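Local coordinates for glutathione S-transferase, N-terminal domain protein (Pseudomonas putida, PDB 4NAX), which binds oxidized glutathione disulfide and, as a member of the glutathione S-transferase superfamily, probably has transferase activity, at residues A[137-142]-A[194-199]. Numbering follows the deposited sequence.
Sequences HFFAGK and ERYNAR. With FMT (formic acid), chain E.
Phe138 lies against the backbone of Arg195 and Tyr196, and here the packing is tightest: the Arg195 carbonyl oxygen O sits over one face of the Phe138 ring, 3.2 Å from its CE1 and shifted toward the rim. CG of Phe138, anti to the backbone N (chi1 -175°), carries the ring out toward 194-199. Its CE2 stands over the centre of one face of the Arg195 guanidinium, 3.8 Å from CZ, and the 67° between the two planes rules out a parallel stack. Asn197 OD1 approaches the edge of the Phe138 ring, 3.7 Å from CE1. Phe139 closes the same cluster: its CE2 meets Tyr196 CE1 at 3.8 Å, Phe138 CD2 lies over the centre of its ring, and Arg195 NH2 comes to its edge, 3.7 Å from Phe139 CZ.

Segment 137-142 begins at the end of helix 109-137 and runs into the following loop, while 194-199 follows helix 180-193, both in the all-helical C-terminal domain of the glutathione transferase fold. Glu194 to Asn197 form a type I beta turn, closed by the bond from Asn197 N to Glu194 O, and Tyr196, beside Trp188 and Asn191, comes close to a bound glutathione disulfide.

The looser, polar side, where Asn197 is exposed and His137 partly so, rests on one bent hydrogen bond, His137 NE2 to Asn197 O, 2.9 Å long with an N-H...O angle of 134° and the donor well above the carbonyl plane. Across the imidazole, ND1 donates a straighter bond of 2.6 Å to O2 of a bound formic acid, probably from the crystallisation liquor, which Lys147 NZ and Arg150 NH1 also hold. An alanine at His137 would probably leave Asn197 O without this donor and remove the ND1 donor from the formic acid.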
loop_
_atom_site.group_PDB
_atom_site.type_symbol
_atom_site.label_atom_id
_atom_site.label_comp_id
_atom_site.label_asym_id
_atom_site.label_seq_id
_atom_site.Cartn_x
_atom_site.Cartn_y
_atom_site.Cartn_z
ATOM N N HIS A 137 17.414 -2.776 -13.575
ATOM C CA HIS A 137 17.743 -3.885 -14.475
ATOM C C HIS A 137 17.176 -3.766 -15.885
ATOM O O HIS A 137 17.721 -4.349 -16.816
ATOM C CB HIS A 137 17.294 -5.221 -13.870
ATOM C CG HIS A 137 17.685 -6.408 -14.693
ATOM N ND1 HIS A 137 18.997 -6.719 -14.975
ATOM C CD2 HIS A 137 16.935 -7.341 -15.323
ATOM C CE1 HIS A 137 19.037 -7.802 -15.726
ATOM N NE2 HIS A 137 17.800 -8.199 -15.951
ATOM N N PHE A 138 16.094 -3.015 -16.039
ATOM C CA PHE A 138 15.393 -2.919 -17.318
ATOM C C PHE A 138 15.328 -1.493 -17.880
ATOM O O PHE A 138 15.434 -1.300 -19.092
ATOM C CB PHE A 138 13.991 -3.552 -17.162
ATOM C CG PHE A 138 13.207 -3.635 -18.443
ATOM C CD1 PHE A 138 13.507 -4.595 -19.399
ATOM C CD2 PHE A 138 12.162 -2.761 -18.679
ATOM C CE1 PHE A 138 12.782 -4.658 -20.583
ATOM C CE2 PHE A 138 11.427 -2.827 -19.849
ATOM C CZ PHE A 138 11.742 -3.767 -20.803
ATOM N N PHE A 139 15.133 -0.500 -17.019
ATOM C CA PHE A 139 15.058 0.890 -17.454
ATOM C C PHE A 139 16.429 1.579 -17.263
ATOM O O PHE A 139 17.455 0.910 -17.290
ATOM C CB PHE A 139 13.882 1.616 -16.777
ATOM C CG PHE A 139 12.532 1.001 -17.089
ATOM C CD1 PHE A 139 11.981 1.101 -18.375
ATOM C CD2 PHE A 139 11.805 0.323 -16.120
ATOM C CE1 PHE A 139 10.745 0.538 -18.669
ATOM C CE2 PHE A 139 10.572 -0.239 -16.413
ATOM C CZ PHE A 139 10.042 -0.137 -17.684
ATOM N N ALA A 140 16.476 2.890 -17.082
ATOM C CA ALA A 140 17.751 3.613 -17.178
ATOM C C ALA A 140 18.798 3.159 -16.170
ATOM O O ALA A 140 20.014 3.112 -16.457
ATOM C CB ALA A 140 17.511 5.110 -17.051
ATOM N N GLY A 141 18.340 2.780 -14.986
ATOM C CA GLY A 141 19.282 2.416 -13.939
ATOM C C GLY A 141 20.147 1.219 -14.302
ATOM O O GLY A 141 21.182 0.994 -13.704
ATOM N N LYS A 142 19.720 0.447 -15.293
ATOM C CA LYS A 142 20.487 -0.720 -15.724
ATOM C C LYS A 142 21.884 -0.352 -16.219
ATOM O O LYS A 142 22.799 -1.175 -16.183
ATOM C CB LYS A 142 19.727 -1.507 -16.791
ATOM C CG LYS A 142 19.823 -0.975 -18.199
ATOM C CD LYS A 142 18.975 -1.832 -19.135
ATOM C CE LYS A 142 18.868 -1.233 -20.529
ATOM N NZ LYS A 142 18.025 -0.003 -20.591
ATOM N N GLU A 194 8.909 -11.595 -16.403
ATOM C CA GLU A 194 8.683 -11.448 -17.833
ATOM C C GLU A 194 9.231 -10.105 -18.304
ATOM O O GLU A 194 10.376 -10.027 -18.753
ATOM C CB GLU A 194 7.198 -11.648 -18.188
ATOM C CG GLU A 194 6.697 -13.049 -17.878
ATOM C CD GLU A 194 5.324 -13.379 -18.450
ATOM O OE1 GLU A 194 4.812 -14.467 -18.094
ATOM O OE2 GLU A 194 4.744 -12.586 -19.233
ATOM N N ARG A 195 8.440 -9.047 -18.180
ATOM C CA ARG A 195 8.828 -7.751 -18.711
ATOM C C ARG A 195 10.204 -7.289 -18.250
ATOM O O ARG A 195 11.008 -6.849 -19.067
ATOM C CB ARG A 195 7.774 -6.687 -18.414
ATOM C CG ARG A 195 8.164 -5.289 -18.882
ATOM C CD ARG A 195 6.940 -4.409 -19.034
ATOM N NE ARG A 195 7.236 -2.997 -19.279
ATOM C CZ ARG A 195 7.681 -2.492 -20.431
ATOM N NH1 ARG A 195 7.937 -3.280 -21.475
ATOM N NH2 ARG A 195 7.887 -1.181 -20.536
ATOM N N TYR A 196 10.495 -7.388 -16.955
ATOM C CA TYR A 196 11.761 -6.858 -16.468
ATOM C C TYR A 196 12.935 -7.765 -16.729
ATOM O O TYR A 196 14.075 -7.382 -16.439
ATOM C CB TYR A 196 11.723 -6.584 -14.974
ATOM C CG TYR A 196 10.794 -5.509 -14.526
ATOM C CD1 TYR A 196 10.273 -4.551 -15.401
ATOM C CD2 TYR A 196 10.503 -5.395 -13.169
ATOM C CE1 TYR A 196 9.456 -3.541 -14.934
ATOM C CE2 TYR A 196 9.680 -4.398 -12.708
ATOM C CZ TYR A 196 9.163 -3.471 -13.572
ATOM O OH TYR A 196 8.335 -2.499 -13.076
ATOM N N ASN A 197 12.681 -8.960 -17.252
ATOM C CA ASN A 197 13.771 -9.879 -17.571
ATOM C C ASN A 197 14.646 -10.225 -16.348
ATOM O O ASN A 197 15.869 -10.357 -16.454
ATOM C CB ASN A 197 14.700 -9.280 -18.648
ATOM C CG ASN A 197 14.013 -8.987 -19.964
ATOM O OD1 ASN A 197 14.335 -7.993 -20.615
ATOM N ND2 ASN A 197 13.105 -9.854 -20.389
ATOM N N ALA A 198 14.015 -10.332 -15.177
ATOM C CA ALA A 198 14.749 -10.507 -13.920
ATOM C C ALA A 198 14.639 -11.901 -13.325
ATOM O O ALA A 198 14.985 -12.127 -12.170
ATOM C CB ALA A 198 14.311 -9.464 -12.903
ATOM N N ARG A 199 14.179 -12.843 -14.129
ATOM C CA ARG A 199 13.996 -14.210 -13.662
ATOM C C ARG A 199 15.275 -14.808 -13.036
ATOM O O ARG A 199 15.261 -15.334 -11.914
ATOM C CB ARG A 199 13.494 -15.055 -14.824
ATOM C CG ARG A 199 12.897 -16.358 -14.390
ATOM C CD ARG A 199 12.567 -17.237 -15.568
ATOM N NE ARG A 199 11.812 -18.349 -15.037
ATOM C CZ ARG A 199 10.490 -18.401 -15.030
ATOM N NH1 ARG A 199 9.783 -17.421 -15.578
ATOM N NH2 ARG A 199 9.881 -19.444 -14.493
HETATM C C FMT E . 21.727 -4.511 -14.509
HETATM O O1 FMT E . 22.759 -4.149 -13.968
HETATM O O2 FMT E . 21.261 -5.712 -14.186
#